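Local coordinates for thiol-disulfide isomerase and thioredoxins (PDB 3LOR), which probably acts as a thioredoxin-fold oxidoreductase or isomerase that exchanges thiols and disulfides, and can also bind calcium, at residues V33-Q39 with T121-A127. Residues are numbered along the deposited sequence.
Sequences VVVEVFQ and TPSIILA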
loop_
_atom_site.group_PDB
_atom_site.type_symbol
_atom_site.label_atom_id
_atom_site.label_comp_id
_atom_site.label_asym_id
_atom_site.label_seq_id
_atom_site.Cartn_x
_atom_site.Cartn_y
_atom_site.Cartn_z
ATOM N N VAL A 33 1.430 -1.894 -27.993
ATOM C CA VAL A 33 0.184 -1.232 -27.700
ATOM C C VAL A 33 -0.471 -1.798 -26.480
ATOM O O VAL A 33 -0.635 -2.973 -26.351
ATOM C CB VAL A 33 -0.796 -1.249 -28.864
ATOM C CG1 VAL A 33 -1.975 -0.474 -28.568
ATOM C CG2 VAL A 33 -0.191 -0.772 -30.082
ATOM N N VAL A 34 -0.835 -0.929 -25.574
ATOM C CA VAL A 34 -1.556 -1.340 -24.411
ATOM C C VAL A 34 -2.943 -0.782 -24.482
ATOM O O VAL A 34 -3.105 0.389 -24.487
ATOM C CB VAL A 34 -0.872 -0.835 -23.128
ATOM C CG1 VAL A 34 -1.615 -1.208 -21.922
ATOM C CG2 VAL A 34 0.492 -1.302 -23.060
ATOM N N VAL A 35 -3.948 -1.617 -24.512
ATOM C CA VAL A 35 -5.285 -1.121 -24.508
ATOM C C VAL A 35 -5.962 -1.455 -23.210
ATOM O O VAL A 35 -6.094 -2.589 -22.869
ATOM C CB VAL A 35 -6.114 -1.680 -25.682
ATOM C CG1 VAL A 35 -7.413 -1.070 -25.740
ATOM C CG2 VAL A 35 -5.410 -1.531 -26.965
ATOM N N GLU A 36 -6.390 -0.436 -22.505
ATOM C CA GLU A 36 -7.079 -0.589 -21.261
ATOM C C GLU A 36 -8.572 -0.478 -21.486
ATOM O O GLU A 36 -9.071 0.555 -21.745
ATOM C CB GLU A 36 -6.584 0.455 -20.263
ATOM C CG GLU A 36 -7.131 0.355 -18.882
ATOM C CD GLU A 36 -6.556 -0.793 -18.052
ATOM O OE1 GLU A 36 -7.297 -1.435 -17.347
ATOM O OE2 GLU A 36 -5.361 -1.042 -18.093
ATOM N N VAL A 37 -9.263 -1.581 -21.351
ATOM C CA VAL A 37 -10.686 -1.652 -21.551
ATOM C C VAL A 37 -11.416 -1.445 -20.237
ATOM O O VAL A 37 -11.245 -2.183 -19.325
ATOM C CB VAL A 37 -11.067 -3.005 -22.165
ATOM C CG1 VAL A 37 -12.471 -3.040 -22.546
ATOM C CG2 VAL A 37 -10.265 -3.301 -23.321
ATOM N N PHE A 38 -12.198 -0.396 -20.141
ATOM C CA PHE A 38 -12.744 -0.005 -18.873
ATOM C C PHE A 38 -14.167 0.494 -18.889
ATOM O O PHE A 38 -14.680 0.854 -19.899
ATOM C CB PHE A 38 -11.856 1.027 -18.208
ATOM C CG PHE A 38 -11.938 2.364 -18.817
ATOM C CD1 PHE A 38 -12.588 3.366 -18.182
ATOM C CD2 PHE A 38 -11.375 2.615 -20.036
ATOM C CE1 PHE A 38 -12.658 4.564 -18.740
ATOM C CE2 PHE A 38 -11.451 3.816 -20.587
ATOM C CZ PHE A 38 -12.089 4.795 -19.958
ATOM N N GLN A 39 -14.769 0.521 -17.723
ATOM C CA GLN A 39 -15.995 1.247 -17.491
ATOM C C GLN A 39 -15.682 2.300 -16.447
ATOM O O GLN A 39 -14.968 2.041 -15.527
ATOM C CB GLN A 39 -17.136 0.332 -17.037
ATOM C CG GLN A 39 -17.946 -0.247 -18.143
ATOM C CD GLN A 39 -19.099 -1.103 -17.708
ATOM O OE1 GLN A 39 -19.986 -1.332 -18.470
ATOM N NE2 GLN A 39 -19.089 -1.567 -16.498
ATOM N N THR A 121 -14.883 -5.842 -17.570
ATOM C CA THR A 121 -13.910 -4.822 -17.308
ATOM C C THR A 121 -13.435 -4.988 -15.885
ATOM O O THR A 121 -14.167 -5.443 -15.067
ATOM C CB THR A 121 -14.452 -3.404 -17.534
ATOM O OG1 THR A 121 -15.556 -3.161 -16.699
ATOM C CG2 THR A 121 -14.843 -3.172 -18.943
ATOM N N PRO A 122 -12.202 -4.631 -15.595
ATOM C CA PRO A 122 -11.215 -4.214 -16.574
ATOM C C PRO A 122 -10.600 -5.332 -17.366
ATOM O O PRO A 122 -10.513 -6.426 -16.927
ATOM C CB PRO A 122 -10.161 -3.568 -15.716
ATOM C CG PRO A 122 -10.293 -4.190 -14.437
ATOM C CD PRO A 122 -11.713 -4.431 -14.235
ATOM N N SER A 123 -10.171 -5.013 -18.559
ATOM C CA SER A 123 -9.375 -5.894 -19.349
ATOM C C SER A 123 -8.205 -5.172 -19.962
ATOM O O SER A 123 -8.258 -4.017 -20.199
ATOM C CB SER A 123 -10.196 -6.541 -20.430
ATOM O OG SER A 123 -10.935 -7.576 -19.922
ATOM N N ILE A 124 -7.149 -5.902 -20.222
ATOM C CA ILE A 124 -6.044 -5.398 -20.981
ATOM C C ILE A 124 -5.829 -6.178 -22.246
ATOM O O ILE A 124 -5.960 -7.349 -22.263
ATOM C CB ILE A 124 -4.784 -5.350 -20.167
ATOM C CG1 ILE A 124 -5.021 -4.567 -18.917
ATOM C CG2 ILE A 124 -3.755 -4.591 -20.833
ATOM C CD1 ILE A 124 -3.803 -4.290 -18.215
ATOM N N ILE A 125 -5.545 -5.481 -23.308
ATOM C CA ILE A 125 -5.119 -6.086 -24.504
ATOM C C ILE A 125 -3.740 -5.538 -24.799
ATOM O O ILE A 125 -3.556 -4.347 -24.863
ATOM C CB ILE A 125 -6.082 -5.754 -25.657
ATOM C CG1 ILE A 125 -7.493 -6.209 -25.362
ATOM C CG2 ILE A 125 -5.627 -6.336 -26.921
ATOM C CD1 ILE A 125 -8.455 -5.733 -26.312
ATOM N N LEU A 126 -2.786 -6.429 -24.991
ATOM C CA LEU A 126 -1.473 -6.065 -25.477
ATOM C C LEU A 126 -1.240 -6.517 -26.883
ATOM O O LEU A 126 -1.496 -7.611 -27.210
ATOM C CB LEU A 126 -0.379 -6.603 -24.597
ATOM C CG LEU A 126 -0.462 -6.338 -23.120
ATOM C CD1 LEU A 126 0.485 -7.150 -22.391
ATOM C CD2 LEU A 126 -0.333 -4.928 -22.783
ATOM N N ALA A 127 -0.782 -5.614 -27.706
ATOM C CA ALA A 127 -0.355 -5.924 -29.040
ATOM C C ALA A 127 1.104 -5.594 -29.228
ATOM O O ALA A 127 1.629 -4.730 -28.600
ATOM C CB ALA A 127 -1.176 -5.221 -30.033
#
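Antiparallel pairing of two central strands, the heart of a thioredoxin fold, joins Val33-Gln39 to Thr121-Ala127 close to the middle of the chain. It illustrates how inner strands of this fold end beside a probable redox site. The axes of the strand segments come within 4.8 Å, their N-to-C directions differ by 164°, and six backbone hydrogen bonds tie them together. Val33, Val35 and Val37 each give and accept one, opposite Ala127, Ile125 and Ser123; Val35 N to Ile125 O, at 2.8 Å, is the shortest. Between these pairs lie the non-hydrogen-bonded partners Val34 with Leu126 and Glu36 with Ile124, and the carbonyls of Val33 and Val35 also receive CA-H...O contacts from Leu126 and Ile124.

Each sheet face has its own packing. Val34, Glu36, Ile124 and Leu126 share one, where Val34 CG2 meets Leu126 CD2 at 3.7 Å; helix 43-59 packs on this face through Ala53 against Glu36, and helix 143-154 through Leu150 against Val34 and Leu126. On the other, Val33, Val35 and Val37 line up with Ala127, Ile125 and Ser123, and Leu12, a calcium-site residue in a structure of this protein, lies near Val35. Along its other edge, strand 32-38 hydrogen-bonds to strand 65-71.

The peptide bond between Thr121 and Pro122 is cis, as in the cis-proline loop of thioredoxins. Thr121 touches Cys42 and Cys45, and Pro122 touches Cys45; these cysteines form a CxxC pattern at a helix start, consistent with a redox centre. The ladder ends at Val37 and Ser123, but the close approach carries on to the proline: Pro122 CA lies 3.4 Å from Val37 O in a CA-H...O contact, beside the 3.1 Å hydrogen bond from Ser123 N to that same Val37 O.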